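Local coordinates for putative integron gene cassette protein (Uncultured bacterium, PDB 3GHJ) that is of unknown function but belongs to the glyoxalase/bleomycin resistance protein/dioxygenase superfamily, whose members include metal-dependent enzymes and drug-binding resistance proteins, at residues Phe89-Glu94 and Leu136-Leu141; Lys108-His113 and Leu126-Pro131; Ala33-Asn38 and Val76-Lys81; Glu40-Phe45 and Asp130-Ala135. The protein carries 1 engineered substitution. All coordinates share one frame; numbering follows the deposited sequence. Where two conformers were deposited one is given.

Interaction 1 of 4, residues Phe89-Glu94 and Leu136-Leu141; sequences FSFRVE and LEFTAL
Phe91 and Phe138 sit at the middle of a parallel strand pairing in which the last strand of the chain lies beside 88-93, an outermost strand of its sheet within this subunit. Backbone bonds show it: Phe91 N to Glu137 O at 2.9 Å, Thr139 N to Phe91 O at 2.9 Å, and Val93 N to Thr139 O at 3.0 Å. The two strand axes diverge by 34°, the twist of a curved sheet. Phe89, Phe91, Val93, Leu136 and Phe138 share one face, covered in part by helix 98-107. There CD1 of Leu136 lies 3.6 Å from CZ of Phe89, the side chains running side by side, and the edge of the Phe138 ring meets Phe91 CB. The other face is polar. In the conformers described, Ser90 OG donates to Thr139 OG1 (2.9 Å), which donates to Glu137 OE2 (2.7 Å) from above the carboxylate plane, and Arg92, bent at chi2 (67°), brings one guanidinium face over Leu141 CD1, while a water joins Arg92 NE, Val93 O and Leu141 N. Phe89 to Arg92 also pair antiparallel with a strand of the second subunit. The adjacent, parallel first and fourth strands fit the beta-alpha-beta-beta-beta module of this superfamily.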
loop_
_atom_site.group_PDB
_atom_site.type_symbol
_atom_site.label_atom_id
_atom_site.label_comp_id
_atom_site.label_asym_id
_atom_site.label_seq_id
_atom_site.Cartn_x
_atom_site.Cartn_y
_atom_site.Cartn_z
ATOM N N PHE A 89 -1.623 4.833 -4.018
ATOM C CA PHE A 89 -1.879 4.330 -2.701
ATOM C C PHE A 89 -2.505 5.405 -1.835
ATOM O O PHE A 89 -2.380 6.544 -2.119
ATOM C CB PHE A 89 -0.595 3.755 -2.037
ATOM C CG PHE A 89 0.619 4.639 -2.170
ATOM C CD1 PHE A 89 1.439 4.523 -3.244
ATOM C CD2 PHE A 89 0.941 5.527 -1.194
ATOM C CE1 PHE A 89 2.520 5.330 -3.386
ATOM C CE2 PHE A 89 2.030 6.323 -1.344
ATOM C CZ PHE A 89 2.813 6.226 -2.414
ATOM N N SER A 90 -3.148 4.998 -0.756
ATOM C CA SER A 90 -3.806 5.972 0.113
ATOM C C SER A 90 -3.531 5.697 1.581
ATOM O O SER A 90 -3.236 4.565 1.976
ATOM C CB SER A 90 -5.314 6.002 -0.132
ATOM O OG SER A 90 -5.966 5.012 0.637
ATOM N N PHE A 91 -3.639 6.747 2.385
ATOM C CA PHE A 91 -3.481 6.652 3.823
ATOM C C PHE A 91 -4.812 6.937 4.494
ATOM O O PHE A 91 -5.589 7.761 4.021
ATOM C CB PHE A 91 -2.421 7.654 4.304
ATOM C CG PHE A 91 -1.096 7.481 3.623
ATOM C CD1 PHE A 91 -0.217 6.519 4.074
ATOM C CD2 PHE A 91 -0.750 8.228 2.504
ATOM C CE1 PHE A 91 1.005 6.308 3.451
ATOM C CE2 PHE A 91 0.486 8.029 1.868
ATOM C CZ PHE A 91 1.361 7.062 2.349
ATOM N N ARG A 92 -5.047 6.259 5.610
ATOM C CA ARG A 92 -6.264 6.412 6.389
ATOM C C ARG A 92 -6.226 7.691 7.214
ATOM O O ARG A 92 -5.220 7.978 7.869
ATOM C CB ARG A 92 -6.400 5.214 7.329
ATOM C CG ARG A 92 -7.675 5.216 8.148
ATOM C CD ARG A 92 -8.891 5.010 7.259
ATOM N NE ARG A 92 -10.118 4.854 8.035
ATOM C CZ ARG A 92 -10.549 3.702 8.541
ATOM N NH1 ARG A 92 -9.855 2.588 8.356
ATOM N NH2 ARG A 92 -11.679 3.667 9.235
ATOM N N VAL A 93 -7.321 8.454 7.181
ATOM C CA VAL A 93 -7.468 9.625 8.061
ATOM C C VAL A 93 -8.911 9.672 8.548
ATOM O O VAL A 93 -9.784 9.000 8.001
ATOM C CB VAL A 93 -7.112 10.956 7.337
ATOM C CG1 VAL A 93 -5.727 10.866 6.697
ATOM C CG2 VAL A 93 -8.163 11.305 6.295
ATOM N N GLU A 94 -9.165 10.487 9.573
ATOM C CA GLU A 94 -10.523 10.669 10.075
ATOM C C GLU A 94 -11.302 11.634 9.185
ATOM O O GLU A 94 -10.728 12.579 8.636
ATOM C CB GLU A 94 -10.478 11.194 11.511
ATOM C CG GLU A 94 -9.921 10.186 12.509
ATOM C CD GLU A 94 -9.518 10.821 13.827
ATOM O OE1 GLU A 94 -9.322 12.054 13.867
ATOM O OE2 GLU A 94 -9.388 10.081 14.825
ATOM N N LEU A 136 -1.184 10.028 -4.761
ATOM C CA LEU A 136 -1.443 9.767 -3.352
ATOM C C LEU A 136 -2.848 10.206 -2.977
ATOM O O LEU A 136 -3.497 10.978 -3.692
ATOM C CB LEU A 136 -0.402 10.463 -2.462
ATOM C CG LEU A 136 0.918 9.718 -2.241
ATOM C CD1 LEU A 136 1.623 9.444 -3.566
ATOM C CD2 LEU A 136 1.823 10.511 -1.292
ATOM N N GLU A 137 -3.319 9.701 -1.851
ATOM C CA GLU A 137 -4.685 9.929 -1.426
ATOM C C GLU A 137 -4.755 9.838 0.092
ATOM O O GLU A 137 -4.014 9.063 0.711
ATOM C CB GLU A 137 -5.600 8.888 -2.089
ATOM C CG GLU A 137 -7.039 8.888 -1.611
ATOM C CD GLU A 137 -7.852 7.739 -2.176
ATOM O OE1 GLU A 137 -7.377 7.060 -3.116
ATOM O OE2 GLU A 137 -8.966 7.505 -1.664
ATOM N N PHE A 138 -5.611 10.664 0.691
ATOM C CA PHE A 138 -6.078 10.441 2.051
ATOM C C PHE A 138 -7.516 9.953 1.937
ATOM O O PHE A 138 -8.325 10.579 1.245
ATOM C CB PHE A 138 -6.064 11.729 2.881
ATOM C CG PHE A 138 -4.691 12.282 3.167
ATOM C CD1 PHE A 138 -3.588 11.460 3.303
ATOM C CD2 PHE A 138 -4.520 13.648 3.360
ATOM C CE1 PHE A 138 -2.334 11.998 3.586
ATOM C CE2 PHE A 138 -3.276 14.182 3.641
ATOM C CZ PHE A 138 -2.183 13.361 3.765
ATOM N N THR A 139 -7.834 8.852 2.605
ATOM C CA THR A 139 -9.176 8.272 2.565
ATOM C C THR A 139 -9.751 8.237 3.966
ATOM O O THR A 139 -9.123 7.724 4.893
ATOM C CB THR A 139 -9.145 6.817 2.056
ATOM O OG1 THR A 139 -8.325 6.719 0.881
ATOM C CG2 THR A 139 -10.562 6.324 1.749
ATOM N N ALA A 140 -10.959 8.786 4.117
ATOM C CA ALA A 140 -11.671 8.753 5.391
ATOM C C ALA A 140 -12.931 7.893 5.261
ATOM O O ALA A 140 -13.692 8.050 4.309
ATOM C CB ALA A 140 -12.029 10.183 5.835
ATOM N N LEU A 141 -13.137 6.999 6.224
ATOM C CA LEU A 141 -14.218 6.016 6.160
ATOM C C LEU A 141 -15.111 6.103 7.383
ATOM O O LEU A 141 -15.958 5.229 7.571
ATOM C CB LEU A 141 -13.662 4.591 6.075
ATOM C CG LEU A 141 -12.883 4.163 4.836
ATOM C CD1 LEU A 141 -11.407 4.505 4.992
ATOM C CD2 LEU A 141 -13.070 2.676 4.604
ATOM O OXT LEU A 141 -14.999 7.019 8.197
HETATM O O HOH W 1 -11.531 7.112 8.580
#

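Interaction 2 of 4, residues Lys108-His113 and Leu126-Pro131; sequences KGVSVH and LYFADP
Val110 holds CG1 anti to its own N (chi1 178°), which brings it to 3.8 Å from Phe128 CB; Phe128 sets CG between its backbone N and carbonyl carbon (chi1 61°), and the ring lies in the interior against that of Phe138. Val112 repeats the first choice, and its CG1 packs on Leu126 CD2 at 3.9 Å. Both valines thus face the helical layer: Val110 also touches Phe45 and Ile49, and Val112 touches Leu105. True strand pairing starts only at His113, whose N donates to Tyr127 O (2.8 Å, nearly straight at 176°) and whose O accepts from Tyr127 N (2.9 Å). Both donors lie in the plane of the carbonyl they meet, as in a regular antiparallel hydrogen-bonded pair. On the opposite face from the valines, Tyr127 CD1 lies 4.0 Å from His113 CD2, at the imidazole edge in the conformer described. Further back a water replaces direct pairing, donating to Ser111 O at 2.6 Å and accepting from Ala129 N at 2.9 Å. Two residues before Ser111, Gly109, with positive phi, is the C-prime residue of a Schellman motif closing helix 98-107. The whole is the helix-to-strand connection of a beta-alpha-beta-beta-beta module, where the second strand joins the third.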
loop_
_atom_site.group_PDB
_atom_site.type_symbol
_atom_site.label_atom_id
_atom_site.label_comp_id
_atom_site.label_asym_id
_atom_site.label_seq_id
_atom_site.Cartn_x
_atom_site.Cartn_y
_atom_site.Cartn_z
ATOM N N LYS A 108 1.860 23.923 2.539
ATOM C CA LYS A 108 3.219 23.451 2.302
ATOM C C LYS A 108 3.512 23.373 0.806
ATOM O O LYS A 108 4.530 22.813 0.402
ATOM C CB LYS A 108 3.436 22.087 2.965
ATOM C CG LYS A 108 3.466 22.141 4.490
ATOM C CD LYS A 108 3.518 20.743 5.094
ATOM C CE LYS A 108 3.500 20.792 6.620
ATOM N NZ LYS A 108 3.541 19.432 7.244
ATOM N N GLY A 109 2.612 23.931 0.000
ATOM C CA GLY A 109 2.803 24.035 -1.436
ATOM C C GLY A 109 2.306 22.853 -2.250
ATOM O O GLY A 109 2.638 22.729 -3.423
ATOM N N VAL A 110 1.502 21.992 -1.635
ATOM C CA VAL A 110 0.980 20.817 -2.328
ATOM C C VAL A 110 -0.442 21.048 -2.813
ATOM O O VAL A 110 -1.326 21.368 -2.019
ATOM C CB VAL A 110 0.981 19.586 -1.393
ATOM C CG1 VAL A 110 0.392 18.356 -2.102
ATOM C CG2 VAL A 110 2.393 19.309 -0.882
ATOM N N SER A 111 -0.671 20.874 -4.114
ATOM C CA SER A 111 -2.005 21.034 -4.690
ATOM C C SER A 111 -2.913 19.848 -4.374
ATOM O O SER A 111 -2.568 18.696 -4.647
ATOM C CB SER A 111 -1.916 21.227 -6.205
ATOM O OG SER A 111 -1.264 22.443 -6.513
ATOM N N VAL A 112 -4.083 20.133 -3.816
ATOM C CA VAL A 112 -4.981 19.084 -3.357
ATOM C C VAL A 112 -6.308 19.117 -4.093
ATOM O O VAL A 112 -6.912 20.183 -4.274
ATOM C CB VAL A 112 -5.237 19.188 -1.833
ATOM C CG1 VAL A 112 -6.169 18.075 -1.356
ATOM C CG2 VAL A 112 -3.921 19.163 -1.063
ATOM N N HIS A 113 -6.737 17.949 -4.556
ATOM C CA HIS A 113 -8.032 17.795 -5.193
ATOM C C HIS A 113 -8.994 17.128 -4.227
ATOM O O HIS A 113 -8.640 16.166 -3.538
ATOM C CB HIS A 113 -7.911 16.964 -6.475
ATOM C CG HIS A 113 -9.223 16.694 -7.145
ATOM N ND1 HIS A 113 -9.875 17.637 -7.911
ATOM C CD2 HIS A 113 -10.004 15.588 -7.166
ATOM C CE1 HIS A 113 -11.002 17.125 -8.372
ATOM N NE2 HIS A 113 -11.104 15.883 -7.936
ATOM N N LEU A 126 -9.147 12.766 -0.448
ATOM C CA LEU A 126 -8.363 13.858 -0.989
ATOM C C LEU A 126 -7.269 13.272 -1.851
ATOM O O LEU A 126 -6.702 12.237 -1.503
ATOM C CB LEU A 126 -7.686 14.650 0.121
ATOM C CG LEU A 126 -8.596 15.392 1.090
ATOM C CD1 LEU A 126 -7.754 15.919 2.227
ATOM C CD2 LEU A 126 -9.310 16.526 0.345
ATOM N N TYR A 127 -6.938 13.950 -2.942
ATOM C CA TYR A 127 -5.927 13.464 -3.873
ATOM C C TYR A 127 -4.818 14.479 -4.056
ATOM O O TYR A 127 -5.079 15.678 -4.172
ATOM C CB TYR A 127 -6.564 13.158 -5.227
ATOM C CG TYR A 127 -7.562 12.028 -5.187
ATOM C CD1 TYR A 127 -8.926 12.284 -5.091
ATOM C CD2 TYR A 127 -7.143 10.704 -5.225
ATOM C CE1 TYR A 127 -9.849 11.244 -5.046
ATOM C CE2 TYR A 127 -8.059 9.657 -5.185
ATOM C CZ TYR A 127 -9.407 9.937 -5.101
ATOM O OH TYR A 127 -10.317 8.902 -5.066
ATOM N N PHE A 128 -3.579 14.012 -4.088
ATOM C CA PHE A 128 -2.432 14.889 -4.282
ATOM C C PHE A 128 -1.260 14.065 -4.772
ATOM O O PHE A 128 -1.291 12.827 -4.720
ATOM C CB PHE A 128 -2.060 15.619 -2.981
ATOM C CG PHE A 128 -1.678 14.700 -1.844
ATOM C CD1 PHE A 128 -2.654 14.099 -1.067
ATOM C CD2 PHE A 128 -0.341 14.448 -1.558
ATOM C CE1 PHE A 128 -2.305 13.254 -0.009
ATOM C CE2 PHE A 128 0.020 13.605 -0.507
ATOM C CZ PHE A 128 -0.965 13.005 0.266
ATOM N N ALA A 129 -0.232 14.749 -5.256
ATOM C CA ALA A 129 0.963 14.115 -5.798
ATOM C C ALA A 129 2.133 14.159 -4.825
ATOM O O ALA A 129 2.271 15.104 -4.046
ATOM C CB ALA A 129 1.358 14.785 -7.123
ATOM N N ASP A 130 2.983 13.132 -4.865
ATOM C CA ASP A 130 4.296 13.232 -4.247
ATOM C C ASP A 130 5.279 13.835 -5.275
ATOM O O ASP A 130 4.860 14.197 -6.383
ATOM C CB ASP A 130 4.746 11.878 -3.641
ATOM C CG ASP A 130 5.360 10.928 -4.653
ATOM O OD1 ASP A 130 5.251 11.148 -5.872
ATOM O OD2 ASP A 130 5.955 9.936 -4.192
ATOM N N PRO A 131 6.559 13.987 -4.911
ATOM C CA PRO A 131 7.484 14.648 -5.848
ATOM C C PRO A 131 7.702 13.880 -7.144
ATOM O O PRO A 131 8.220 14.438 -8.120
ATOM C CB PRO A 131 8.791 14.709 -5.053
ATOM C CG PRO A 131 8.337 14.783 -3.626
ATOM C CD PRO A 131 7.147 13.854 -3.566
HETATM O O HOH W 2 -0.483 17.591 -5.831
#

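Interaction 3 of 4, residues Ala33-Asn38 and Val76-Lys81; sequences AVKVKN and VLQEEK
The first and fourth strands of the N-terminal beta-alpha-beta-beta-beta module run parallel here, Val34 and Val36 of strand 28-36 alternating their backbone bonds with residues of strand 73-79. Four N-H...O bonds define the register: Val34 N to Val76 O (2.8 Å), Gln78 N to Val34 O (2.8 Å), Val36 N to Gln78 O (2.9 Å) and Glu80 N to Val36 O (2.8 Å). The third approaches its acceptor from above the carbonyl plane, whereas the other donors are less tilted, and the axes stand 32° apart, as expected of a twisted pair.

Two faces result. Toward helix 39-49, Leu77 CD2 reaches both Val34 CB (4.0 Å) and Val36 CG1 (4.1 Å), and Tyr46 of the helix touches Val34 and Leu77. The other face carries Ala33, Lys35 and Gln78. The bend of Lys35 at chi2 (-60°) lays its aliphatic chain across Gln78 and Glu80; NZ forms a long salt bridge to Glu80 OE2, 3.6 Å away in the conformer described.

Beyond the paired residues, the chains stay linked by side chains. Lys37 NZ donates to Lys81 O at 2.9 Å, from well above that carbonyl plane. Glu79 sends its carboxylate past Asn38 to the salt bridge with Arg62 and to Leu39 N at the helix start, while Asn38 is the N-cap, its OD1 accepting from Lys41 N. Ala33 also makes backbone bonds to the second subunit. A first strand, outermost within the subunit, running parallel to the fourth is the pairing of the beta-alpha-beta-beta-beta module, consistent with the vicinal oxygen chelate fold.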
loop_
_atom_site.group_PDB
_atom_site.type_symbol
_atom_site.label_atom_id
_atom_site.label_comp_id
_atom_site.label_asym_id
_atom_site.label_seq_id
_atom_site.Cartn_x
_atom_site.Cartn_y
_atom_site.Cartn_z
ATOM N N ALA A 33 6.024 -0.242 -1.119
ATOM C CA ALA A 33 7.288 0.234 -1.679
ATOM C C ALA A 33 6.978 1.273 -2.746
ATOM O O ALA A 33 6.124 1.064 -3.608
ATOM C CB ALA A 33 8.079 -0.917 -2.273
ATOM N N VAL A 34 7.667 2.403 -2.658
ATOM C CA VAL A 34 7.432 3.537 -3.550
ATOM C C VAL A 34 8.716 3.829 -4.310
ATOM O O VAL A 34 9.746 4.143 -3.700
ATOM C CB VAL A 34 7.034 4.784 -2.747
ATOM C CG1 VAL A 34 6.717 5.941 -3.684
ATOM C CG2 VAL A 34 5.822 4.475 -1.857
ATOM N N LYS A 35 8.668 3.708 -5.635
ATOM C CA LYS A 35 9.825 4.039 -6.466
ATOM C C LYS A 35 9.974 5.546 -6.567
ATOM O O LYS A 35 9.026 6.246 -6.911
ATOM C CB LYS A 35 9.680 3.435 -7.866
ATOM C CG LYS A 35 9.467 1.929 -7.871
ATOM C CD LYS A 35 10.625 1.191 -7.227
ATOM C CE LYS A 35 10.443 -0.317 -7.340
ATOM N NZ LYS A 35 11.632 -1.055 -6.828
ATOM N N VAL A 36 11.166 6.048 -6.261
ATOM C CA VAL A 36 11.392 7.489 -6.260
ATOM C C VAL A 36 12.573 7.877 -7.142
ATOM O O VAL A 36 13.549 7.139 -7.242
ATOM C CB VAL A 36 11.613 8.030 -4.821
ATOM C CG1 VAL A 36 10.455 7.602 -3.920
ATOM C CG2 VAL A 36 12.946 7.551 -4.239
ATOM N N LYS A 37 12.478 9.045 -7.761
ATOM C CA LYS A 37 13.568 9.543 -8.607
ATOM C C LYS A 37 14.772 10.033 -7.802
ATOM O O LYS A 37 15.916 9.906 -8.244
ATOM C CB LYS A 37 13.064 10.650 -9.534
ATOM C CG LYS A 37 12.175 10.143 -10.666
ATOM C CD LYS A 37 12.977 9.395 -11.725
ATOM C CE LYS A 37 12.094 8.979 -12.895
ATOM N NZ LYS A 37 12.903 8.498 -14.053
ATOM N N ASN A 38 14.517 10.589 -6.625
ATOM C CA ASN A 38 15.566 11.166 -5.799
ATOM C C ASN A 38 15.273 10.836 -4.344
ATOM O O ASN A 38 14.294 11.330 -3.771
ATOM C CB ASN A 38 15.621 12.682 -6.021
ATOM C CG ASN A 38 16.759 13.355 -5.264
ATOM O OD1 ASN A 38 16.885 13.225 -4.052
ATOM N ND2 ASN A 38 17.577 14.115 -5.989
ATOM N N VAL A 76 8.345 2.267 2.078
ATOM C CA VAL A 76 9.738 2.017 1.734
ATOM C C VAL A 76 10.053 2.765 0.447
ATOM O O VAL A 76 9.625 2.370 -0.636
ATOM C CB VAL A 76 10.056 0.513 1.549
ATOM C CG1 VAL A 76 11.571 0.321 1.390
ATOM C CG2 VAL A 76 9.524 -0.300 2.726
ATOM N N LEU A 77 10.779 3.869 0.565
ATOM C CA LEU A 77 11.162 4.619 -0.615
ATOM C C LEU A 77 12.358 3.927 -1.252
ATOM O O LEU A 77 13.320 3.591 -0.563
ATOM C CB LEU A 77 11.520 6.059 -0.242
ATOM C CG LEU A 77 10.484 6.833 0.582
ATOM C CD1 LEU A 77 10.999 8.240 0.855
ATOM C CD2 LEU A 77 9.135 6.892 -0.131
ATOM N N GLN A 78 12.291 3.692 -2.558
ATOM C CA GLN A 78 13.372 2.994 -3.256
ATOM C C GLN A 78 13.775 3.802 -4.472
ATOM O O GLN A 78 12.968 4.014 -5.367
ATOM C CB GLN A 78 12.900 1.606 -3.689
ATOM C CG GLN A 78 12.466 0.738 -2.519
ATOM C CD GLN A 78 11.885 -0.599 -2.939
ATOM O OE1 GLN A 78 12.070 -1.610 -2.258
ATOM N NE2 GLN A 78 11.169 -0.608 -4.051
ATOM N N GLU A 79 15.016 4.272 -4.506
ATOM C CA GLU A 79 15.439 5.098 -5.621
ATOM C C GLU A 79 15.583 4.303 -6.913
ATOM O O GLU A 79 16.235 3.257 -6.945
ATOM C CB GLU A 79 16.753 5.808 -5.302
ATOM C CG GLU A 79 17.088 6.924 -6.270
ATOM C CD GLU A 79 18.334 7.672 -5.853
ATOM O OE1 GLU A 79 19.445 7.134 -6.051
ATOM O OE2 GLU A 79 18.201 8.790 -5.322
ATOM N N GLU A 80 14.964 4.808 -7.957
ATOM C CA GLU A 80 15.023 4.248 -9.310
ATOM C C GLU A 80 15.045 5.407 -10.303
ATOM O O GLU A 80 14.089 6.114 -10.390
ATOM C CB GLU A 80 13.771 3.405 -9.545
ATOM C CG GLU A 80 13.840 2.062 -8.961
ATOM C CD GLU A 80 13.167 0.969 -9.825
ATOM O OE1 GLU A 80 12.220 1.275 -10.618
ATOM O OE2 GLU A 80 13.601 -0.188 -9.662
ATOM N N LYS A 81 16.133 5.594 -11.035
ATOM C CA LYS A 81 16.257 6.741 -11.927
ATOM C C LYS A 81 15.696 6.526 -13.333
ATOM O O LYS A 81 15.598 7.473 -14.112
ATOM C CB LYS A 81 17.710 7.216 -11.972
ATOM C CG LYS A 81 18.252 7.572 -10.596
ATOM C CD LYS A 81 19.564 8.322 -10.674
ATOM C CE LYS A 81 19.944 8.884 -9.312
ATOM N NZ LYS A 81 21.216 9.656 -9.356
#

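Interaction 4 of 4, residues Glu40-Phe45 and Asp130-Ala135; sequences EKSSQF and DPNGHA
Phe45 of helix 39-49 lies against a type I beta turn, Asp130 to Gly133, which links the third and fourth strands of the C-terminal beta-alpha-beta-beta-beta module; the contact therefore joins the helix of the first module to a hairpin of the second. Its tight part is a CH-pi arrangement. With CG anti to the backbone N (chi1 178°), the phenyl group extends from the helix beneath the turn and offers one face to two successive residues. Pro131 CD stands 3.7 Å from the ring centroid, 22° off the normal, and comes to 3.4 Å from Phe45 CG; Asp130 CA lies over the same face, 4.2 Å from the centroid. Pro131 CG adds a 3.6 Å contact with Phe45 CB, so the pyrrolidine ring rests on Phe45 CB and on the ring near CG. Leu50 and Val110 also touch Phe45, setting it within an apolar cluster.

The outer side is looser. The CB of Lys41 faces the turn, yet the rest of the chain runs off from it, and the nearest approach there is Lys41 O to Pro131 CG at 4.3 Å; Pro131 is itself exposed. Deeper in, Ser42 lies beside the Asn132 side chain, and both touch Val36 of the neighbouring strand.

Asp130 ties the turn together through several bonds. Its OD2 is hydrogen-bonded to Tyr46 OH of the same helix, and Gly133 N closes the turn onto Asp130 O at 3.0 Å. Its OD1 accepts from Asn132 N (2.8 Å), an Asx turn, and also from His134 N (3.0 Å), the two coming from opposite faces of the carboxylate plane.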
loop_
_atom_site.group_PDB
_atom_site.type_symbol
_atom_site.label_atom_id
_atom_site.label_comp_id
_atom_site.label_asym_id
_atom_site.label_seq_id
_atom_site.Cartn_x
_atom_site.Cartn_y
_atom_site.Cartn_z
ATOM N N GLU A 40 16.683 11.633 -1.513
ATOM C CA GLU A 40 16.698 12.731 -0.552
ATOM C C GLU A 40 15.461 13.610 -0.672
ATOM O O GLU A 40 14.835 13.962 0.326
ATOM C CB GLU A 40 17.970 13.574 -0.706
ATOM C CG GLU A 40 19.242 12.893 -0.202
ATOM C CD GLU A 40 19.754 11.791 -1.122
ATOM O OE1 GLU A 40 19.480 11.837 -2.342
ATOM O OE2 GLU A 40 20.447 10.877 -0.621
ATOM N N LYS A 41 15.104 13.976 -1.897
ATOM C CA LYS A 41 13.965 14.855 -2.086
ATOM C C LYS A 41 12.671 14.158 -1.673
ATOM O O LYS A 41 11.787 14.775 -1.081
ATOM C CB LYS A 41 13.882 15.351 -3.530
ATOM C CG LYS A 41 15.043 16.279 -3.915
ATOM C CD LYS A 41 14.839 16.895 -5.289
ATOM C CE LYS A 41 15.974 17.857 -5.626
ATOM N NZ LYS A 41 15.925 18.296 -7.049
ATOM N N SER A 42 12.555 12.878 -1.995
ATOM C CA SER A 42 11.354 12.159 -1.588
ATOM C C SER A 42 11.328 11.920 -0.078
ATOM O O SER A 42 10.278 12.060 0.550
ATOM C CB SER A 42 11.182 10.851 -2.365
ATOM O OG SER A 42 10.679 11.110 -3.667
ATOM N N SER A 43 12.470 11.585 0.513
ATOM C CA SER A 43 12.514 11.432 1.965
ATOM C C SER A 43 12.070 12.724 2.651
ATOM O O SER A 43 11.336 12.693 3.639
ATOM C CB SER A 43 13.910 11.026 2.434
ATOM O OG SER A 43 14.260 9.738 1.959
ATOM N N GLN A 44 12.509 13.861 2.124
ATOM C CA GLN A 44 12.117 15.145 2.691
ATOM C C GLN A 44 10.604 15.344 2.627
ATOM O O GLN A 44 9.993 15.817 3.575
ATOM C CB GLN A 44 12.850 16.286 1.980
ATOM C CG GLN A 44 14.344 16.294 2.251
ATOM C CD GLN A 44 15.095 17.282 1.381
ATOM O OE1 GLN A 44 14.524 17.904 0.486
ATOM N NE2 GLN A 44 16.389 17.430 1.641
ATOM N N PHE A 45 9.996 14.968 1.508
ATOM C CA PHE A 45 8.553 15.099 1.361
ATOM C C PHE A 45 7.808 14.205 2.360
ATOM O O PHE A 45 6.916 14.656 3.075
ATOM C CB PHE A 45 8.135 14.757 -0.070
ATOM C CG PHE A 45 6.649 14.814 -0.312
ATOM C CD1 PHE A 45 5.842 13.696 -0.092
ATOM C CD2 PHE A 45 6.056 15.982 -0.780
ATOM C CE1 PHE A 45 4.476 13.751 -0.320
ATOM C CE2 PHE A 45 4.695 16.041 -1.015
ATOM C CZ PHE A 45 3.905 14.924 -0.793
ATOM N N ASP A 130 2.983 13.132 -4.865
ATOM C CA ASP A 130 4.296 13.232 -4.247
ATOM C C ASP A 130 5.279 13.835 -5.275
ATOM O O ASP A 130 4.860 14.197 -6.383
ATOM C CB ASP A 130 4.746 11.878 -3.641
ATOM C CG ASP A 130 5.360 10.928 -4.653
ATOM O OD1 ASP A 130 5.251 11.148 -5.872
ATOM O OD2 ASP A 130 5.955 9.936 -4.192
ATOM N N PRO A 131 6.559 13.987 -4.911
ATOM C CA PRO A 131 7.484 14.648 -5.848
ATOM C C PRO A 131 7.702 13.880 -7.144
ATOM O O PRO A 131 8.220 14.438 -8.120
ATOM C CB PRO A 131 8.791 14.709 -5.053
ATOM C CG PRO A 131 8.337 14.783 -3.626
ATOM C CD PRO A 131 7.147 13.854 -3.566
ATOM N N ASN A 132 7.315 12.608 -7.155
ATOM C CA ASN A 132 7.471 11.748 -8.317
ATOM C C ASN A 132 6.221 11.724 -9.175
ATOM O O ASN A 132 6.169 11.014 -10.184
ATOM C CB ASN A 132 7.748 10.331 -7.819
ATOM C CG ASN A 132 8.848 10.304 -6.791
ATOM O OD1 ASN A 132 8.606 10.099 -5.582
ATOM N ND2 ASN A 132 10.062 10.546 -7.240
ATOM N N GLY A 133 5.194 12.458 -8.765
ATOM C CA GLY A 133 3.935 12.424 -9.474
ATOM C C GLY A 133 3.108 11.187 -9.184
ATOM O O GLY A 133 2.149 10.903 -9.896
ATOM N N HIS A 134 3.461 10.445 -8.140
ATOM C CA HIS A 134 2.579 9.353 -7.760
ATOM C C HIS A 134 1.250 9.907 -7.292
ATOM O O HIS A 134 1.169 11.042 -6.789
ATOM C CB HIS A 134 3.213 8.481 -6.684
ATOM C CG HIS A 134 4.399 7.728 -7.177
ATOM N ND1 HIS A 134 4.389 7.045 -8.374
ATOM C CD2 HIS A 134 5.641 7.576 -6.658
ATOM C CE1 HIS A 134 5.575 6.493 -8.567
ATOM N NE2 HIS A 134 6.350 6.793 -7.538
ATOM N N ALA A 135 0.204 9.118 -7.485
ATOM C CA ALA A 135 -1.143 9.528 -7.129
ATOM C C ALA A 135 -1.429 9.116 -5.695
ATOM O O ALA A 135 -1.841 7.980 -5.436
ATOM C CB ALA A 135 -2.145 8.884 -8.092
#

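In the fold
Interactions 1 and 3 are equivalent parallel pairings, first strand with fourth, in the two sheets; their centres lie about 21 Å apart on opposite sides of the chain's centre. Both meet the second subunit, interaction 1 along four paired residues and interaction 3 at Ala33, but interaction 1 is the more deeply buried, and interaction 3 ends in exposed lysines. Interaction 2, partly buried and nearer the surface, has a water in its antiparallel pairing and joins the sheet of interaction 1: Leu136 N reaches Phe128 O at 2.8 Å. Interaction 4, buried but without a clear hydrogen bond between its segments, relies on ring packing and bridges the modules. It shares Asp130 and Pro131 with interaction 2.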